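Local coordinates for SusD family protein (Bacteroides uniformis, PDB 7KV1) that probably binds beta-glucan at the surface of a human gut bacterium, as a SusD-family surface glycan-binding protein, at residues T90-Q93 with N94-M97; Y156-L159 with W160-G164; P338-L341 with E342-Q345; K467-F470 with D471-A475. One frame throughout, in Å; residues are numbered along the deposited sequence.

Interaction 1 of 4, residues T90-Q93 with N94-M97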
loop_
_atom_site.group_PDB
_atom_site.type_symbol
_atom_site.label_atom_id
_atom_site.label_comp_id
_atom_site.label_asym_id
_atom_site.label_seq_id
_atom_site.Cartn_x
_atom_site.Cartn_y
_atom_site.Cartn_z
ATOM N N THR A 90 -0.392 20.736 14.143
ATOM C CA THR A 90 0.994 20.421 14.607
ATOM C C THR A 90 1.049 19.000 15.178
ATOM O O THR A 90 2.164 18.552 15.520
ATOM C CB THR A 90 1.524 21.403 15.662
ATOM O OG1 THR A 90 0.686 21.296 16.809
ATOM C CG2 THR A 90 1.525 22.839 15.201
ATOM N N ASP A 91 -0.083 18.293 15.206
ATOM C CA ASP A 91 -0.171 16.887 15.691
ATOM C C ASP A 91 0.185 15.992 14.488
ATOM O O ASP A 91 -0.569 15.986 13.507
ATOM C CB ASP A 91 -1.532 16.647 16.358
ATOM C CG ASP A 91 -1.568 15.390 17.222
ATOM O OD1 ASP A 91 -0.505 14.928 17.580
ATOM O OD2 ASP A 91 -2.662 14.874 17.517
ATOM N N MET A 92 1.321 15.300 14.529
ATOM C CA MET A 92 1.985 14.711 13.329
ATOM C C MET A 92 2.112 15.807 12.273
ATOM O O MET A 92 1.581 15.693 11.149
ATOM C CB MET A 92 1.239 13.499 12.765
ATOM C CG MET A 92 1.141 12.359 13.763
ATOM S SD MET A 92 2.736 11.818 14.428
ATOM C CE MET A 92 3.515 11.020 13.028
ATOM N N GLN A 93 2.816 16.861 12.646
ATOM C CA GLN A 93 3.091 17.999 11.753
ATOM C C GLN A 93 3.653 17.487 10.405
ATOM O O GLN A 93 3.280 18.047 9.362
ATOM C CB GLN A 93 4.026 18.944 12.496
ATOM C CG GLN A 93 4.593 20.042 11.621
ATOM C CD GLN A 93 5.312 21.034 12.500
ATOM O OE1 GLN A 93 4.665 21.851 13.130
ATOM N NE2 GLN A 93 6.631 20.914 12.593
ATOM N N ASN A 94 4.497 16.454 10.407
ATOM C CA ASN A 94 5.112 15.932 9.149
ATOM C C ASN A 94 3.987 15.490 8.209
ATOM O O ASN A 94 4.049 15.833 7.005
ATOM C CB ASN A 94 6.145 14.838 9.421
ATOM C CG ASN A 94 5.588 13.629 10.130
ATOM O OD1 ASN A 94 4.720 13.766 10.990
ATOM N ND2 ASN A 94 6.001 12.447 9.693
ATOM N N TRP A 95 2.963 14.808 8.731
ATOM C CA TRP A 95 1.819 14.354 7.899
ATOM C C TRP A 95 1.065 15.569 7.347
ATOM O O TRP A 95 0.761 15.568 6.124
ATOM C CB TRP A 95 0.865 13.441 8.647
ATOM C CG TRP A 95 1.409 12.110 9.045
ATOM C CD1 TRP A 95 2.608 11.541 8.723
ATOM C CD2 TRP A 95 0.743 11.196 9.932
ATOM N NE1 TRP A 95 2.720 10.307 9.322
ATOM C CE2 TRP A 95 1.571 10.061 10.047
ATOM C CE3 TRP A 95 -0.498 11.207 10.576
ATOM C CZ2 TRP A 95 1.218 8.978 10.849
ATOM C CZ3 TRP A 95 -0.841 10.129 11.364
ATOM C CH2 TRP A 95 -0.010 9.019 11.469
ATOM N N HIS A 96 0.795 16.589 8.178
ATOM C CA HIS A 96 0.101 17.819 7.716
ATOM C C HIS A 96 0.928 18.478 6.609
ATOM O O HIS A 96 0.344 18.951 5.631
ATOM C CB HIS A 96 -0.186 18.776 8.867
ATOM C CG HIS A 96 -1.269 18.268 9.760
ATOM N ND1 HIS A 96 -2.603 18.405 9.442
ATOM C CD2 HIS A 96 -1.230 17.563 10.897
ATOM C CE1 HIS A 96 -3.340 17.847 10.376
ATOM N NE2 HIS A 96 -2.539 17.308 11.263
ATOM N N MET A 97 2.233 18.532 6.755
ATOM C CA MET A 97 3.094 19.239 5.768
ATOM C C MET A 97 3.184 18.435 4.440
ATOM O O MET A 97 3.184 19.063 3.395
ATOM C CB MET A 97 4.462 19.525 6.383
ATOM C CG MET A 97 4.355 20.621 7.454
ATOM S SD MET A 97 5.881 20.945 8.324
ATOM C CE MET A 97 6.739 21.896 7.076
#

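Interaction 2 of 4, residues Y156-L159 with W160-G164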
loop_
_atom_site.group_PDB
_atom_site.type_symbol
_atom_site.label_atom_id
_atom_site.label_comp_id
_atom_site.label_asym_id
_atom_site.label_seq_id
_atom_site.Cartn_x
_atom_site.Cartn_y
_atom_site.Cartn_z
ATOM N N TYR A 156 12.603 -2.027 -1.256
ATOM C CA TYR A 156 13.167 -1.024 -2.175
ATOM C C TYR A 156 12.016 -0.321 -2.885
ATOM O O TYR A 156 12.123 0.889 -3.222
ATOM C CB TYR A 156 14.147 -1.638 -3.165
ATOM C CG TYR A 156 15.570 -1.587 -2.690
ATOM C CD1 TYR A 156 16.197 -0.367 -2.491
ATOM C CD2 TYR A 156 16.279 -2.752 -2.425
ATOM C CE1 TYR A 156 17.506 -0.303 -2.054
ATOM C CE2 TYR A 156 17.603 -2.700 -2.001
ATOM C CZ TYR A 156 18.205 -1.469 -1.801
ATOM O OH TYR A 156 19.479 -1.380 -1.304
ATOM N N ASN A 157 10.947 -1.074 -3.152
ATOM C CA ASN A 157 9.786 -0.528 -3.894
ATOM C C ASN A 157 9.171 0.625 -3.080
ATOM O O ASN A 157 8.747 1.636 -3.664
ATOM C CB ASN A 157 8.781 -1.640 -4.198
ATOM C CG ASN A 157 7.553 -1.109 -4.889
ATOM O OD1 ASN A 157 7.668 -0.367 -5.876
ATOM N ND2 ASN A 157 6.394 -1.482 -4.358
ATOM N N MET A 158 9.072 0.447 -1.765
ATOM C CA MET A 158 8.576 1.494 -0.841
ATOM C C MET A 158 9.498 2.722 -0.893
ATOM O O MET A 158 9.004 3.842 -1.112
ATOM C CB MET A 158 8.479 0.948 0.588
ATOM C CG MET A 158 7.647 1.794 1.496
ATOM S SD MET A 158 7.459 0.967 3.103
ATOM C CE MET A 158 6.519 -0.480 2.636
ATOM N N LEU A 159 10.805 2.528 -0.769
ATOM C CA LEU A 159 11.801 3.631 -0.866
ATOM C C LEU A 159 11.628 4.374 -2.189
ATOM O O LEU A 159 11.620 5.621 -2.194
ATOM C CB LEU A 159 13.216 3.063 -0.764
ATOM C CG LEU A 159 13.616 2.580 0.624
ATOM C CD1 LEU A 159 14.865 1.711 0.533
ATOM C CD2 LEU A 159 13.840 3.761 1.579
ATOM N N TRP A 160 11.560 3.619 -3.274
ATOM C CA TRP A 160 11.461 4.159 -4.644
ATOM C C TRP A 160 10.195 4.988 -4.751
ATOM O O TRP A 160 10.273 6.095 -5.294
ATOM C CB TRP A 160 11.472 3.003 -5.644
ATOM C CG TRP A 160 11.256 3.376 -7.070
ATOM C CD1 TRP A 160 12.016 4.190 -7.857
ATOM C CD2 TRP A 160 10.229 2.852 -7.924
ATOM N NE1 TRP A 160 11.485 4.255 -9.125
ATOM C CE2 TRP A 160 10.398 3.444 -9.199
ATOM C CE3 TRP A 160 9.120 2.022 -7.713
ATOM C CZ2 TRP A 160 9.515 3.214 -10.255
ATOM C CZ3 TRP A 160 8.298 1.728 -8.778
ATOM C CH2 TRP A 160 8.490 2.313 -10.035
ATOM N N HIS A 161 9.066 4.498 -4.236
ATOM C CA HIS A 161 7.760 5.208 -4.363
ATOM C C HIS A 161 7.812 6.557 -3.640
ATOM O O HIS A 161 7.260 7.541 -4.179
ATOM C CB HIS A 161 6.592 4.357 -3.825
ATOM C CG HIS A 161 5.882 3.509 -4.829
ATOM N ND1 HIS A 161 6.403 2.335 -5.321
ATOM C CD2 HIS A 161 4.681 3.663 -5.438
ATOM C CE1 HIS A 161 5.531 1.776 -6.132
ATOM N NE2 HIS A 161 4.480 2.593 -6.257
ATOM N N TYR A 162 8.387 6.590 -2.436
ATOM C CA TYR A 162 8.336 7.781 -1.531
ATOM C C TYR A 162 9.498 8.723 -1.845
ATOM O O TYR A 162 9.212 9.922 -2.100
ATOM C CB TYR A 162 8.282 7.365 -0.052
ATOM C CG TYR A 162 6.908 6.921 0.342
ATOM C CD1 TYR A 162 5.875 7.827 0.500
ATOM C CD2 TYR A 162 6.608 5.579 0.437
ATOM C CE1 TYR A 162 4.584 7.405 0.787
ATOM C CE2 TYR A 162 5.333 5.149 0.737
ATOM C CZ TYR A 162 4.313 6.062 0.897
ATOM O OH TYR A 162 3.049 5.624 1.145
ATOM N N PHE A 163 10.739 8.217 -1.847
ATOM C CA PHE A 163 11.966 9.053 -1.960
ATOM C C PHE A 163 12.567 9.035 -3.375
ATOM O O PHE A 163 13.268 10.018 -3.739
ATOM C CB PHE A 163 13.008 8.610 -0.938
ATOM C CG PHE A 163 12.513 8.634 0.477
ATOM C CD1 PHE A 163 12.483 9.827 1.192
ATOM C CD2 PHE A 163 12.040 7.476 1.075
ATOM C CE1 PHE A 163 11.992 9.856 2.495
ATOM C CE2 PHE A 163 11.576 7.504 2.387
ATOM C CZ PHE A 163 11.508 8.702 3.075
ATOM N N GLY A 164 12.355 7.971 -4.154
ATOM C CA GLY A 164 12.862 7.907 -5.548
ATOM C C GLY A 164 14.372 7.689 -5.648
ATOM O O GLY A 164 14.790 6.564 -5.971
#

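Interaction 3 of 4, residues P338-L341 with E342-Q345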
loop_
_atom_site.group_PDB
_atom_site.type_symbol
_atom_site.label_atom_id
_atom_site.label_comp_id
_atom_site.label_asym_id
_atom_site.label_seq_id
_atom_site.Cartn_x
_atom_site.Cartn_y
_atom_site.Cartn_z
ATOM N N PRO A 338 -9.773 11.607 9.257
ATOM C CA PRO A 338 -11.171 11.887 8.985
ATOM C C PRO A 338 -11.382 11.670 7.484
ATOM O O PRO A 338 -10.570 12.177 6.660
ATOM C CB PRO A 338 -11.406 13.359 9.313
ATOM C CG PRO A 338 -10.171 13.827 10.011
ATOM C CD PRO A 338 -9.114 12.740 9.913
ATOM N N MET A 339 -12.436 10.940 7.153
ATOM C CA MET A 339 -12.835 10.751 5.745
ATOM C C MET A 339 -13.528 12.017 5.217
ATOM O O MET A 339 -14.511 12.509 5.855
ATOM C CB MET A 339 -13.760 9.552 5.550
ATOM C CG MET A 339 -13.917 9.252 4.064
ATOM S SD MET A 339 -14.827 7.779 3.801
ATOM C CE MET A 339 -13.588 6.626 4.377
ATOM N N ARG A 340 -13.128 12.474 4.030
ATOM C CA ARG A 340 -13.754 13.674 3.407
ATOM C C ARG A 340 -15.195 13.351 3.035
ATOM O O ARG A 340 -15.472 12.200 2.623
ATOM C CB ARG A 340 -12.993 14.189 2.187
ATOM C CG ARG A 340 -11.594 14.631 2.561
ATOM C CD ARG A 340 -10.596 14.744 1.417
ATOM N NE ARG A 340 -10.845 15.868 0.556
ATOM C CZ ARG A 340 -9.887 16.587 -0.048
ATOM N NH1 ARG A 340 -8.598 16.364 0.184
ATOM N NH2 ARG A 340 -10.243 17.596 -0.808
ATOM N N LEU A 341 -16.066 14.350 3.155
ATOM C CA LEU A 341 -17.490 14.227 2.750
ATOM C C LEU A 341 -17.565 13.879 1.261
ATOM O O LEU A 341 -18.428 13.091 0.851
ATOM C CB LEU A 341 -18.225 15.545 3.049
ATOM C CG LEU A 341 -19.720 15.573 2.692
ATOM C CD1 LEU A 341 -20.480 14.411 3.334
ATOM C CD2 LEU A 341 -20.344 16.908 3.105
ATOM N N GLU A 342 -16.704 14.477 0.464
ATOM C CA GLU A 342 -16.611 14.238 -0.993
ATOM C C GLU A 342 -16.351 12.743 -1.230
ATOM O O GLU A 342 -16.898 12.166 -2.167
ATOM C CB GLU A 342 -15.542 15.195 -1.547
ATOM C CG GLU A 342 -15.782 16.691 -1.224
ATOM C CD GLU A 342 -15.633 17.295 0.194
ATOM O OE1 GLU A 342 -14.720 16.927 0.963
ATOM O OE2 GLU A 342 -16.427 18.216 0.528
ATOM N N THR A 343 -15.582 12.078 -0.382
ATOM C CA THR A 343 -15.320 10.621 -0.526
ATOM C C THR A 343 -16.597 9.809 -0.256
ATOM O O THR A 343 -16.835 8.769 -0.941
ATOM C CB THR A 343 -14.162 10.192 0.376
ATOM O OG1 THR A 343 -13.128 11.147 0.162
ATOM C CG2 THR A 343 -13.680 8.789 0.099
ATOM N N TYR A 344 -17.362 10.185 0.765
ATOM C CA TYR A 344 -18.665 9.534 1.016
ATOM C C TYR A 344 -19.556 9.792 -0.204
ATOM O O TYR A 344 -20.170 8.846 -0.746
ATOM C CB TYR A 344 -19.256 10.018 2.339
ATOM C CG TYR A 344 -20.646 9.504 2.589
ATOM C CD1 TYR A 344 -20.866 8.252 3.141
ATOM C CD2 TYR A 344 -21.745 10.262 2.219
ATOM C CE1 TYR A 344 -22.153 7.767 3.338
ATOM C CE2 TYR A 344 -23.038 9.802 2.420
ATOM C CZ TYR A 344 -23.236 8.549 2.973
ATOM O OH TYR A 344 -24.505 8.084 3.115
ATOM N N GLN A 345 -19.637 11.037 -0.657
ATOM C CA GLN A 345 -20.634 11.443 -1.704
ATOM C C GLN A 345 -20.298 10.891 -3.101
ATOM O O GLN A 345 -21.210 10.842 -3.939
ATOM C CB GLN A 345 -20.753 12.969 -1.763
ATOM C CG GLN A 345 -21.315 13.553 -0.484
ATOM C CD GLN A 345 -21.341 15.062 -0.503
ATOM O OE1 GLN A 345 -20.525 15.725 -1.140
ATOM N NE2 GLN A 345 -22.282 15.611 0.233
HETATM O O HOH W 1 -14.967 16.920 4.274
#

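Interaction 4 of 4, residues K467-F470 with D471-A475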
loop_
_atom_site.group_PDB
_atom_site.type_symbol
_atom_site.label_atom_id
_atom_site.label_comp_id
_atom_site.label_asym_id
_atom_site.label_seq_id
_atom_site.Cartn_x
_atom_site.Cartn_y
_atom_site.Cartn_z
ATOM N N LYS A 467 -3.828 3.373 -2.269
ATOM C CA LYS A 467 -3.671 3.239 -3.741
ATOM C C LYS A 467 -3.825 4.601 -4.434
ATOM O O LYS A 467 -3.121 4.860 -5.433
ATOM C CB LYS A 467 -4.675 2.240 -4.319
ATOM C CG LYS A 467 -4.648 0.888 -3.635
ATOM C CD LYS A 467 -3.378 0.061 -3.836
ATOM C CE LYS A 467 -3.430 -1.200 -2.982
ATOM N NZ LYS A 467 -2.286 -2.120 -3.201
ATOM N N ARG A 468 -4.734 5.423 -3.944
ATOM C CA ARG A 468 -5.260 6.584 -4.690
ATOM C C ARG A 468 -4.134 7.555 -5.011
ATOM O O ARG A 468 -4.117 8.023 -6.158
ATOM C CB ARG A 468 -6.371 7.232 -3.875
ATOM C CG ARG A 468 -6.956 8.487 -4.492
ATOM C CD ARG A 468 -7.546 8.292 -5.862
ATOM N NE ARG A 468 -8.181 9.550 -6.205
ATOM C CZ ARG A 468 -8.704 9.895 -7.380
ATOM N NH1 ARG A 468 -8.621 9.079 -8.420
ATOM N NH2 ARG A 468 -9.293 11.078 -7.498
ATOM N N TYR A 469 -3.285 7.918 -4.040
ATOM C CA TYR A 469 -2.217 8.913 -4.314
ATOM C C TYR A 469 -1.286 8.433 -5.438
ATOM O O TYR A 469 -1.080 9.186 -6.415
ATOM C CB TYR A 469 -1.431 9.270 -3.060
ATOM C CG TYR A 469 -0.238 10.120 -3.370
ATOM C CD1 TYR A 469 -0.407 11.418 -3.837
ATOM C CD2 TYR A 469 1.038 9.641 -3.184
ATOM C CE1 TYR A 469 0.688 12.209 -4.148
ATOM C CE2 TYR A 469 2.148 10.424 -3.468
ATOM C CZ TYR A 469 1.967 11.708 -3.958
ATOM O OH TYR A 469 3.044 12.476 -4.251
ATOM N N PHE A 470 -0.715 7.231 -5.313
ATOM C CA PHE A 470 0.152 6.635 -6.363
ATOM C C PHE A 470 -0.591 6.518 -7.706
ATOM O O PHE A 470 0.060 6.822 -8.737
ATOM C CB PHE A 470 0.749 5.313 -5.905
ATOM C CG PHE A 470 1.637 5.489 -4.697
ATOM C CD1 PHE A 470 2.538 6.540 -4.630
ATOM C CD2 PHE A 470 1.546 4.621 -3.626
ATOM C CE1 PHE A 470 3.343 6.713 -3.511
ATOM C CE2 PHE A 470 2.339 4.801 -2.513
ATOM C CZ PHE A 470 3.228 5.847 -2.450
ATOM N N ASP A 471 -1.887 6.195 -7.722
ATOM C CA ASP A 471 -2.679 6.167 -8.991
ATOM C C ASP A 471 -2.759 7.579 -9.597
ATOM O O ASP A 471 -2.658 7.697 -10.845
ATOM C CB ASP A 471 -4.071 5.566 -8.822
ATOM C CG ASP A 471 -4.018 4.062 -8.622
ATOM O OD1 ASP A 471 -2.967 3.453 -9.010
ATOM O OD2 ASP A 471 -5.000 3.500 -8.058
ATOM N N LEU A 472 -2.957 8.623 -8.789
ATOM C CA LEU A 472 -3.074 10.001 -9.323
ATOM C C LEU A 472 -1.715 10.412 -9.922
ATOM O O LEU A 472 -1.699 10.982 -11.004
ATOM C CB LEU A 472 -3.510 10.972 -8.224
ATOM C CG LEU A 472 -4.972 10.914 -7.818
ATOM C CD1 LEU A 472 -5.201 11.693 -6.524
ATOM C CD2 LEU A 472 -5.846 11.439 -8.936
ATOM N N VAL A 473 -0.606 10.056 -9.290
ATOM C CA VAL A 473 0.751 10.468 -9.757
ATOM C C VAL A 473 1.098 9.785 -11.080
ATOM O O VAL A 473 1.590 10.475 -12.000
ATOM C CB VAL A 473 1.824 10.183 -8.707
ATOM C CG1 VAL A 473 3.225 10.419 -9.275
ATOM C CG2 VAL A 473 1.580 11.009 -7.447
ATOM N N ARG A 474 0.869 8.477 -11.164
ATOM C CA ARG A 474 1.255 7.700 -12.367
ATOM C C ARG A 474 0.381 8.123 -13.548
ATOM O O ARG A 474 0.855 7.984 -14.721
ATOM C CB ARG A 474 1.212 6.208 -12.061
ATOM C CG ARG A 474 -0.178 5.592 -12.005
ATOM C CD ARG A 474 -0.078 4.161 -11.500
ATOM N NE ARG A 474 -1.386 3.562 -11.373
ATOM C CZ ARG A 474 -2.118 3.102 -12.402
ATOM N NH1 ARG A 474 -1.664 3.186 -13.642
ATOM N NH2 ARG A 474 -3.298 2.544 -12.177
ATOM N N ALA A 475 -0.845 8.579 -13.260
ATOM C CA ALA A 475 -1.851 8.996 -14.265
ATOM C C ALA A 475 -1.372 10.239 -15.012
ATOM O O ALA A 475 -1.873 10.467 -16.106
ATOM C CB ALA A 475 -3.218 9.224 -13.666
HETATM O O HOH W 2 -2.023 2.068 -6.682
#

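Interaction 1 of 4, residues T90-Q93 with N94-M97
Met92 CG lies anti to its own carbonyl carbon (chi1 -61°), and further bends at chi2 and chi3 fold the thioether over the indole of Trp95. The two side chains run side by side and point the same way. Met92 CG sits 3.9 Å from the centroid of the Trp95 six-membered ring, over its face. Met92 SD stands higher, 4.7 Å from the centroid of that Trp95 ring. Met92 CE comes down nearer the rim, 3.7 Å from Trp95 CE2, and it also touches Asn94 OD1. This is a CH-pi and Met-aromatic contact.

Met92 is the N-cap residue of helix 93-99. Met92 O takes His96 N at 3.2 Å and, in a weak bond, Trp95 N. Met97 N binds Gln93 O at 2.9 Å and adds the next helical bond. Gln93 CG packs against Met97 SD at 3.7 Å. The His96 ring turns its edge to the backbone, with His96 CD2 3.1 Å from Asp91 O. Asn94 ND2 bonds outward to Thr108 O. Trp95 meets Phe336 edge-to-face. Backbone bonds thus set the first turn, while Met92 CG and CE make dispersion contact with the aromatic face and the polarisable sulfur lies farther above it.

Interaction 2 of 4, residues Y156-L159 with W160-G164
Asn157 O is gripped twice by His161. His161 N binds Asn157 O at 2.9 Å. His161 ND1 binds Asn157 O at 3.0 Å. The two donors reach the carbonyl from opposite faces of its plane. The ND1 donor stands well above that plane, while the oxygen lies close to the plane of the imidazole. With ND1 held by Asn157 O, the imidazole is probably restricted in its rotation.

The Asn157 side chain has CG anti to the backbone N (chi1 177°), which carries the amide along the helix toward the same histidine. The amide and imidazole planes are almost perpendicular, 87° apart. Asn157 OD1 also meets the indole edge in plane, 3.3 Å from Trp160 CE3. Asn157 ND2 is hydrogen-bonded to Glu239 OE2 of helix 230-244.

Leu159 O also has two donors, Phe163 N at 2.8 Å and Gly164 N at 3.1 Å. The second bond falls where the chain leaves the helix at Gly164, whose positive phi suits glycine. The apolar contacts are looser: Met158 CG lies 4.1 Å from Tyr162 CD2, and Leu159 CD2 lies 4.2 Å from Phe163 CD2.

The turn is buried at the C-terminal end of helix 138-162. Leu159 packs on helix 110-129, and Trp160 packs on helices 185-201 and 230-244. His161 stacks on Tyr243 of helix 230-244.

Interaction 3 of 4, residues P338-L341 with E342-Q345
Arg340 O receives two backbone donors at the start of helix 341-345. Thr343 N lies 3.0 Å from Arg340 O and Tyr344 N 3.3 Å. Both bonds are weak. Leu341 O has a firmer partner in Gln345 N, at 2.8 Å. Leu341 N donates to a water O at 3.0 Å. That water donates weakly to Glu342 OE1, so the carboxylate supports a backbone N-H indirectly. Met339 O accepts from Thr374 OG1.

The Glu342 chain bends at chi2 (71°), which folds the carboxylate back beside Arg340. Glu342 OE1 touches Arg340 CB at 3.5 Å. Glu342 OE1 lies 4.0 Å from Arg340 NE, too far for a salt bridge, and the two flat groups are steeply crossed. OE2 bonds weakly to Tyr496 OH. With an alanine in place of Glu342, the water would probably lose its carboxylate acceptor and Arg340 the nearby negative charge.

The Arg340 guanidinium makes a cation-pi contact with Trp83. Thr343 OG1 bonds Asn81 O. Met339 CG packs across Thr343 CB at 3.8 Å, and the Leu341 side chain lies against the Gln345 amide. This is the N-terminal turn of a short helix, with Arg340 as N-cap and a water bridge at its first N-H.

Interaction 4 of 4, residues K467-F470 with D471-A475
Arg468 and Leu472, one helical turn apart, make a flat contact between a charged group and an apolar one. Leu472 CD2 lies over the centre of the guanidinium, 3.6 Å from Arg468 CZ. A bend at chi2 (59°) turns the arginine forward along the helix, over Leu472. Its polar rim is used elsewhere: NH2 forms a salt bridge with Asp80 and bonds Ser484 O, and NH1 bonds Asn485. A leucine in place of Arg468 would probably leave Asp80 without this charged partner and open a gap beside Leu472 CD2.

The aromatic contact is similar in shape. Val473 CG2 lies over one face of the Tyr469 ring, toward the rim and 3.6 Å from Tyr469 CZ. This is a CH-pi contact. Tyr469 OH bonds the indole nitrogen of Trp503.

Ion pairs line another side. Arg474 NE meets Asp471 OD1 at 2.8 Å. The oxygen lies in the guanidinium plane but is approached on its anti side, 30° out of the carboxylate plane. Asp471 OD2 pairs with Arg458, and Arg474 NH1 with Glu417. These mates probably favour a charged Asp471 in its buried setting. A water donates to both Asp471 OD1 and Lys467 O.

Backbone bonds complete the set. Asp471 N binds Lys467 O at 2.9 Å, and the same step links Leu472 N to Arg468 O, Val473 N to Tyr469 O and Arg474 N to Phe470 O. The result is a regular run of i to i+4 alpha-helical hydrogen bonds in a short buried helix of the SusD-family fold, tied to neighbouring helices by salt bridges.

Each contact joins two consecutive segments, so each closes one local turn. The four follow in series along the chain, and none nests in or crosses another. Interaction 1 starts helix 93-99 near the surface. Interaction 2 ends the long helix 138-162 in the interior. Interaction 3 starts helix 341-345, and interaction 4 spans helix 468-474 in the core. Interactions 2 and 4 touch: Phe470 meets the rings of His161 and Tyr162 edge-to-face. That contact ties the starch-binding-associating region to the SusD-family region. Interactions 1 and 3 stand apart from it and from each other, with centres 20 Å apart.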